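Local coordinates for protein phenolic acid decarboxylase (Sedimentibacter hydroxybenzoicus, PDB 7AE5) that catalyses the reversible non-oxidative decarboxylation of 4-hydroxybenzoate and 3,4-dihydroxybenzoate with prenylated FMN and manganese as cofactors, at residues A196-L201 against I266-T271. Numbering follows the deposited sequence.
Sequences AENKPL and IPRVRT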
loop_
_atom_site.group_PDB
_atom_site.type_symbol
_atom_site.label_atom_id
_atom_site.label_comp_id
_atom_site.label_asym_id
_atom_site.label_seq_id
_atom_site.Cartn_x
_atom_site.Cartn_y
_atom_site.Cartn_z
ATOM N N ALA C 196 10.289 50.744 -12.898
ATOM C CA ALA C 196 9.109 51.413 -13.440
ATOM C C ALA C 196 9.409 52.868 -13.776
ATOM O O ALA C 196 8.931 53.386 -14.792
ATOM C CB ALA C 196 7.945 51.319 -12.454
ATOM N N GLU C 197 10.195 53.543 -12.939
ATOM C CA GLU C 197 10.602 54.919 -13.191
ATOM C C GLU C 197 12.034 55.021 -13.702
ATOM O O GLU C 197 12.585 56.126 -13.753
ATOM C CB GLU C 197 10.428 55.766 -11.927
ATOM C CG GLU C 197 11.063 55.177 -10.685
ATOM C CD GLU C 197 10.626 55.880 -9.414
ATOM O OE1 GLU C 197 11.158 55.547 -8.334
ATOM O OE2 GLU C 197 9.753 56.768 -9.496
ATOM N N ASN C 198 12.649 53.890 -14.066
ATOM C CA ASN C 198 13.930 53.864 -14.778
ATOM C C ASN C 198 15.070 54.416 -13.916
ATOM O O ASN C 198 15.842 55.272 -14.348
ATOM C CB ASN C 198 13.827 54.622 -16.106
ATOM C CG ASN C 198 14.810 54.125 -17.144
ATOM O OD1 ASN C 198 15.289 52.993 -17.074
ATOM N ND2 ASN C 198 15.114 54.971 -18.121
ATOM N N LYS C 199 15.176 53.907 -12.688
ATOM C CA LYS C 199 16.230 54.345 -11.786
ATOM C C LYS C 199 17.126 53.179 -11.387
ATOM O O LYS C 199 16.665 52.037 -11.285
ATOM C CB LYS C 199 15.657 54.986 -10.515
ATOM C CG LYS C 199 14.614 56.059 -10.761
ATOM C CD LYS C 199 14.102 56.627 -9.447
ATOM C CE LYS C 199 13.332 57.919 -9.664
ATOM N NZ LYS C 199 14.226 59.108 -9.685
ATOM N N PRO C 200 18.415 53.435 -11.166
ATOM C CA PRO C 200 19.297 52.388 -10.639
ATOM C C PRO C 200 18.888 51.972 -9.234
ATOM O O PRO C 200 18.161 52.677 -8.533
ATOM C CB PRO C 200 20.679 53.053 -10.637
ATOM C CG PRO C 200 20.592 54.120 -11.683
ATOM C CD PRO C 200 19.164 54.604 -11.662
ATOM N N LEU C 201 19.375 50.805 -8.826
ATOM C CA LEU C 201 19.171 50.294 -7.470
ATOM C C LEU C 201 20.531 49.923 -6.896
ATOM O O LEU C 201 21.142 48.935 -7.355
ATOM C CB LEU C 201 18.226 49.095 -7.456
ATOM C CG LEU C 201 17.326 48.942 -6.225
ATOM C CD1 LEU C 201 16.307 47.847 -6.452
ATOM C CD2 LEU C 201 18.131 48.648 -4.967
ATOM N N ILE C 266 21.040 47.748 -13.109
ATOM C CA ILE C 266 20.685 48.583 -14.253
ATOM C C ILE C 266 19.214 48.351 -14.576
ATOM O O ILE C 266 18.822 47.218 -14.893
ATOM C CB ILE C 266 21.589 48.280 -15.458
ATOM C CG1 ILE C 266 23.031 48.071 -14.990
ATOM C CG2 ILE C 266 21.517 49.410 -16.470
ATOM C CD1 ILE C 266 23.980 47.631 -16.086
ATOM N N PRO C 267 18.369 49.380 -14.507
ATOM C CA PRO C 267 16.926 49.160 -14.668
ATOM C C PRO C 267 16.562 48.719 -16.077
ATOM O O PRO C 267 17.160 49.159 -17.062
ATOM C CB PRO C 267 16.318 50.531 -14.340
ATOM C CG PRO C 267 17.431 51.505 -14.558
ATOM C CD PRO C 267 18.685 50.780 -14.179
ATOM N N ARG C 268 15.565 47.832 -16.155
ATOM C CA ARG C 268 14.971 47.386 -17.417
ATOM C C ARG C 268 15.987 46.702 -18.329
ATOM O O ARG C 268 15.914 46.823 -19.554
ATOM C CB ARG C 268 14.296 48.547 -18.156
ATOM C CG ARG C 268 13.501 49.478 -17.257
ATOM C CD ARG C 268 12.716 50.492 -18.069
ATOM N NE ARG C 268 11.668 49.863 -18.864
ATOM C CZ ARG C 268 10.551 49.348 -18.365
ATOM N NH1 ARG C 268 10.300 49.367 -17.066
ATOM N NH2 ARG C 268 9.665 48.801 -19.191
ATOM N N VAL C 269 16.932 45.968 -17.750
ATOM C CA VAL C 269 17.942 45.243 -18.511
ATOM C C VAL C 269 17.883 43.776 -18.114
ATOM O O VAL C 269 17.954 43.445 -16.924
ATOM C CB VAL C 269 19.352 45.813 -18.281
ATOM C CG1 VAL C 269 20.403 44.899 -18.900
ATOM C CG2 VAL C 269 19.453 47.214 -18.860
ATOM N N ARG C 270 17.749 42.902 -19.109
ATOM C CA ARG C 270 17.722 41.460 -18.897
ATOM C C ARG C 270 18.641 40.810 -19.918
ATOM O O ARG C 270 18.460 40.996 -21.125
ATOM C CB ARG C 270 16.300 40.909 -19.021
ATOM C CG ARG C 270 15.315 41.537 -18.048
ATOM C CD ARG C 270 15.630 41.168 -16.607
ATOM N NE ARG C 270 14.537 41.538 -15.717
ATOM C CZ ARG C 270 14.419 42.722 -15.131
ATOM N NH1 ARG C 270 15.332 43.666 -15.292
ATOM N NH2 ARG C 270 13.362 42.963 -14.363
ATOM N N THR C 271 19.631 40.061 -19.434
ATOM C CA THR C 271 20.597 39.401 -20.300
ATOM C C THR C 271 20.797 37.969 -19.828
ATOM O O THR C 271 20.530 37.629 -18.673
ATOM C CB THR C 271 21.943 40.137 -20.328
ATOM O OG1 THR C 271 22.468 40.216 -18.998
ATOM C CG2 THR C 271 21.782 41.541 -20.892
HETATM O O HOH W 1 17.149 51.529 -18.380
#
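The ring of Pro267 rests against the backbone of Lys199 and Pro200 and has the largest share of the surface buried here: its CG lies 3.4 Å from Lys199 O, and its CD comes to 3.9 Å from Pro200 CA. Asn198 flanks the same ring, crossing it at about a right angle, with OD1 3.6 Å from Pro267 CG. Asn198 CG stands anti to the backbone N (chi1 -153°), and from there the amide extends to Pro267. A water ties the two loops together by donating to Asn198 OD1 and to Pro267 O, 2.7 Å from each. Arg268 crosses the Asn198 side chain at about a right angle, its CD 3.7 Å from Asn198 OD1, and the amide and guanidinium planes stand 85° apart. Arg268 NH1 is hydrogen-bonded to Glu195 O and to Pro64 O of the ShdD chain. An alanine in place of Pro267 lacks CG and CD and would probably open a gap toward Pro200 CA and Asn198 OD1, CB alone staying by Lys199 O. Pro267 and Arg268 are the middle residues of a type II turn, Ile266 to Val269, linking strands 259-265 and 271-273; it packs on the connection from helix 188-196 to strand 201-207, which pairs antiparallel with 259-265 in the Rift-related domain.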